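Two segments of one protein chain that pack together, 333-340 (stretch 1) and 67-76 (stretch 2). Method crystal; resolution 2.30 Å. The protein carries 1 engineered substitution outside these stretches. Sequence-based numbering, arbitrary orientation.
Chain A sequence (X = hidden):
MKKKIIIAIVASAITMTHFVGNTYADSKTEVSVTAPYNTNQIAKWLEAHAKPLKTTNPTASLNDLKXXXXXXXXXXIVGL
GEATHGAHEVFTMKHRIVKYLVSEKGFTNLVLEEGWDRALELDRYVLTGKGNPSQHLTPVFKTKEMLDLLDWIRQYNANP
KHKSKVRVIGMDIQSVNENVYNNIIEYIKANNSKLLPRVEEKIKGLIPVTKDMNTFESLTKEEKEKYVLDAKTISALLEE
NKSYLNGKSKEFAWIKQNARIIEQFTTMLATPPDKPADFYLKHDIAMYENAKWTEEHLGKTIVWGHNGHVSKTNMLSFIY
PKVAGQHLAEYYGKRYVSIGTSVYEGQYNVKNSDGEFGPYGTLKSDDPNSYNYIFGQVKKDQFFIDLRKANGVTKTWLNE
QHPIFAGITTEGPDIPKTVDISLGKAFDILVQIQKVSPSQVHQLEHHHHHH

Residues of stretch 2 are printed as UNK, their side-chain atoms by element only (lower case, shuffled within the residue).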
# COMPACT_ATOMS: atom_id res chain seq x y z
N GLY A 333 -5.99 -2.13 -16.32
CA GLY A 333 -6.79 -3.21 -16.88
C GLY A 333 -6.17 -4.53 -16.48
O GLY A 333 -5.91 -4.76 -15.30
N LYS A 334 -5.91 -5.41 -17.45
CA LYS A 334 -5.34 -6.71 -17.13
C LYS A 334 -3.88 -6.61 -16.71
O LYS A 334 -3.27 -7.62 -16.35
CB LYS A 334 -5.47 -7.66 -18.32
CG LYS A 334 -4.63 -7.27 -19.51
CD LYS A 334 -4.94 -8.13 -20.72
CE LYS A 334 -4.06 -7.74 -21.91
NZ LYS A 334 -4.44 -8.47 -23.14
N ARG A 335 -3.30 -5.42 -16.75
CA ARG A 335 -1.91 -5.30 -16.35
C ARG A 335 -1.75 -5.17 -14.84
O ARG A 335 -0.65 -5.29 -14.31
CB ARG A 335 -1.23 -4.13 -17.07
CG ARG A 335 -0.93 -4.44 -18.54
CD ARG A 335 0.22 -3.60 -19.06
NE ARG A 335 -0.12 -2.18 -19.08
CZ ARG A 335 0.71 -1.20 -18.75
NH1 ARG A 335 1.95 -1.50 -18.35
NH2 ARG A 335 0.31 0.06 -18.81
N TYR A 336 -2.87 -4.93 -14.14
CA TYR A 336 -2.86 -4.82 -12.69
C TYR A 336 -3.54 -6.06 -12.14
O TYR A 336 -4.67 -6.36 -12.52
CB TYR A 336 -3.64 -3.59 -12.23
CG TYR A 336 -3.79 -3.48 -10.72
CD1 TYR A 336 -2.68 -3.50 -9.88
CD2 TYR A 336 -5.05 -3.35 -10.14
CE1 TYR A 336 -2.81 -3.39 -8.51
CE2 TYR A 336 -5.20 -3.24 -8.75
CZ TYR A 336 -4.07 -3.26 -7.95
OH TYR A 336 -4.19 -3.15 -6.58
N VAL A 337 -2.85 -6.79 -11.27
CA VAL A 337 -3.42 -7.98 -10.64
C VAL A 337 -3.57 -7.63 -9.17
O VAL A 337 -2.65 -7.08 -8.56
CB VAL A 337 -2.50 -9.21 -10.78
CG1 VAL A 337 -2.99 -10.32 -9.87
CG2 VAL A 337 -2.51 -9.70 -12.22
N SER A 338 -4.73 -7.92 -8.61
CA SER A 338 -4.99 -7.60 -7.21
C SER A 338 -5.12 -8.84 -6.34
O SER A 338 -6.00 -9.68 -6.56
CB SER A 338 -6.26 -6.74 -7.10
OG SER A 338 -6.59 -6.48 -5.75
N ILE A 339 -4.25 -8.95 -5.35
CA ILE A 339 -4.27 -10.07 -4.43
C ILE A 339 -4.68 -9.56 -3.05
O ILE A 339 -4.09 -8.62 -2.53
CB ILE A 339 -2.88 -10.72 -4.31
CG1 ILE A 339 -2.47 -11.29 -5.66
CG2 ILE A 339 -2.92 -11.82 -3.26
CD1 ILE A 339 -1.06 -11.85 -5.70
N GLY A 340 -5.69 -10.19 -2.47
CA GLY A 340 -6.13 -9.77 -1.15
C GLY A 340 -5.99 -10.91 -0.15
O GLY A 340 -5.97 -12.07 -0.54
N UNK A 67 2.11 -22.02 -7.98
CA UNK A 67 0.87 -21.82 -8.73
C UNK A 67 0.59 -20.35 -9.03
O UNK A 67 -0.24 -20.01 -9.87
c UNK A 67 1.88 -22.87 -6.79
c UNK A 67 -0.19 -22.43 -7.82
c UNK A 67 0.57 -23.55 -7.14
N UNK A 68 1.32 -19.47 -8.35
CA UNK A 68 1.14 -18.03 -8.52
C UNK A 68 1.77 -17.54 -9.83
O UNK A 68 1.31 -16.55 -10.41
c UNK A 68 -0.31 -16.01 -6.74
c UNK A 68 1.21 -15.96 -6.88
c UNK A 68 1.77 -17.31 -7.33
c UNK A 68 1.85 -15.61 -5.55
N UNK A 69 2.79 -18.24 -10.31
CA UNK A 69 3.46 -17.84 -11.55
C UNK A 69 2.44 -17.51 -12.65
O UNK A 69 2.40 -16.38 -13.15
c UNK A 69 4.40 -18.94 -12.03
c UNK A 69 6.11 -19.74 -13.70
c UNK A 69 7.08 -19.34 -14.80
n UNK A 69 6.60 -19.71 -16.16
c UNK A 69 5.27 -18.56 -13.22
N UNK A 70 1.62 -18.49 -13.00
CA UNK A 70 0.63 -18.29 -14.05
C UNK A 70 -0.58 -17.46 -13.65
O UNK A 70 -1.27 -16.93 -14.51
n UNK A 70 1.29 -21.65 -15.35
c UNK A 70 1.27 -20.33 -15.41
c UNK A 70 0.18 -19.63 -14.62
o UNK A 70 2.07 -19.67 -16.08
N UNK A 71 -0.86 -17.34 -12.36
CA UNK A 71 -2.00 -16.54 -11.94
C UNK A 71 -1.69 -15.07 -12.20
O UNK A 71 -2.51 -14.33 -12.74
se UNK A 71 -3.35 -18.13 -8.26
c UNK A 71 -2.29 -16.74 -10.45
c UNK A 71 -3.09 -17.97 -10.16
c UNK A 71 -3.50 -20.06 -8.14
N UNK A 72 -0.49 -14.67 -11.80
CA UNK A 72 -0.03 -13.29 -11.99
C UNK A 72 0.24 -13.03 -13.46
O UNK A 72 -0.05 -11.95 -13.97
c UNK A 72 0.93 -13.20 -9.70
c UNK A 72 1.77 -11.64 -11.45
c UNK A 72 1.24 -13.03 -11.17
N UNK A 73 0.81 -14.02 -14.15
CA UNK A 73 1.10 -13.87 -15.57
C UNK A 73 2.10 -12.79 -15.91
O UNK A 73 3.17 -12.72 -15.31
N UNK A 74 1.74 -11.94 -16.87
CA UNK A 74 2.61 -10.86 -17.30
C UNK A 74 2.22 -9.49 -16.72
O UNK A 74 2.61 -8.45 -17.25
o UNK A 74 1.32 -10.61 -19.34
c UNK A 74 2.63 -10.79 -18.84
N UNK A 75 1.44 -9.49 -15.64
CA UNK A 75 1.03 -8.24 -15.01
C UNK A 75 2.25 -7.40 -14.65
O UNK A 75 3.28 -7.93 -14.23
c UNK A 75 0.22 -8.53 -13.75
N UNK A 76 2.12 -6.09 -14.80
CA UNK A 76 3.20 -5.15 -14.51
C UNK A 76 3.17 -4.65 -13.07
O UNK A 76 4.18 -4.19 -12.53
c UNK A 76 3.08 -3.92 -15.42
o UNK A 76 2.88 -4.33 -16.75

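Position 67 has three side-chain carbons that close a ring onto the backbone N. It lies out of reach of stretch 1. A ring of this kind identifies Pro67.

Position 68 carries four carbons, forked at the second. Its CA-to-CB bond points sideways, but the end of the side chain comes nearer to stretch 1. One terminal carbon lies 4.4 Å from CD1 of Ile339. Four carbons with this fork make Leu68, and the near atom is its CD1.

Position 69 has four carbons in a row ending in nitrogen. The chain is exposed and touches nothing on stretch 1. This is Lys69.

Position 70 has two carbons, the second carrying one oxygen and one nitrogen. That is a carboxamide on a short stem. It is out of reach of stretch 1 and touches a crystal neighbour. The residue is Asn70.

Position 71 is unbranched: two carbons, a selenium and a final carbon. Its CA-to-CB bond points sideways and its end leads away, so it makes no close contact. The selenium marks selenomethionine, so this is Met71.

Position 72 has three carbons, one carrying the other two. It is buried. The closest approach here is made by the backbone: its O lies 3.8 Å from CG2 of Val337. The fork at CB gives Val72.

Position 73 has no side-chain atoms and touches nothing on stretch 1. It is therefore Gly73. It is the first residue to leave helical geometry after the helix. Its phi is 64°, a positive value that by itself favours glycine.

Position 74 has one carbon and then one oxygen. The residue is exposed, and its side chain makes no contact with stretch 1. This is Ser74.

Position 75 has a single carbon. It lies 3.3 Å from CG2 of Val337 and 3.4 Å from O of Arg335. A lone CB means Ala75. It closes a type II' turn that starts at Val72, with a weak hydrogen bond from N of Ala75 to O of Val72.

Position 76 has one carbon and then one oxygen. Its CA-to-CB bond points toward stretch 1, and the oxygen lies 3.4 Å from NH1 of Arg335. The residue is Ser76.

The contact joins a polar end to an apolar patch. N of Ser76 donates a hydrogen bond to O of Arg335 at 2.9 Å. NH1 of Arg335 donates a weak one to OG of Ser76 at 3.4 Å, with the hydroxyl at the guanidinium edge, near its plane. Backbone and side chain of both residues thus take part. Beyond Arg335 the strand alternates. Val337 and Ile339 point toward stretch 2, while Tyr336 points away and Ser338 is out of reach. Val337 packs against Ala75, CG2 to CB at 3.3 Å. Farther along, Ile339 meets Leu68, CD1 to CD1 at 4.4 Å. The strand thus meets the helix and Ala75, the last residue of the turn that follows the helix, while Arg335, just before the strand, holds Ser76. The two stretches together bury 318 Å².

Stretch 2 67-76: PLKNMVGSAS
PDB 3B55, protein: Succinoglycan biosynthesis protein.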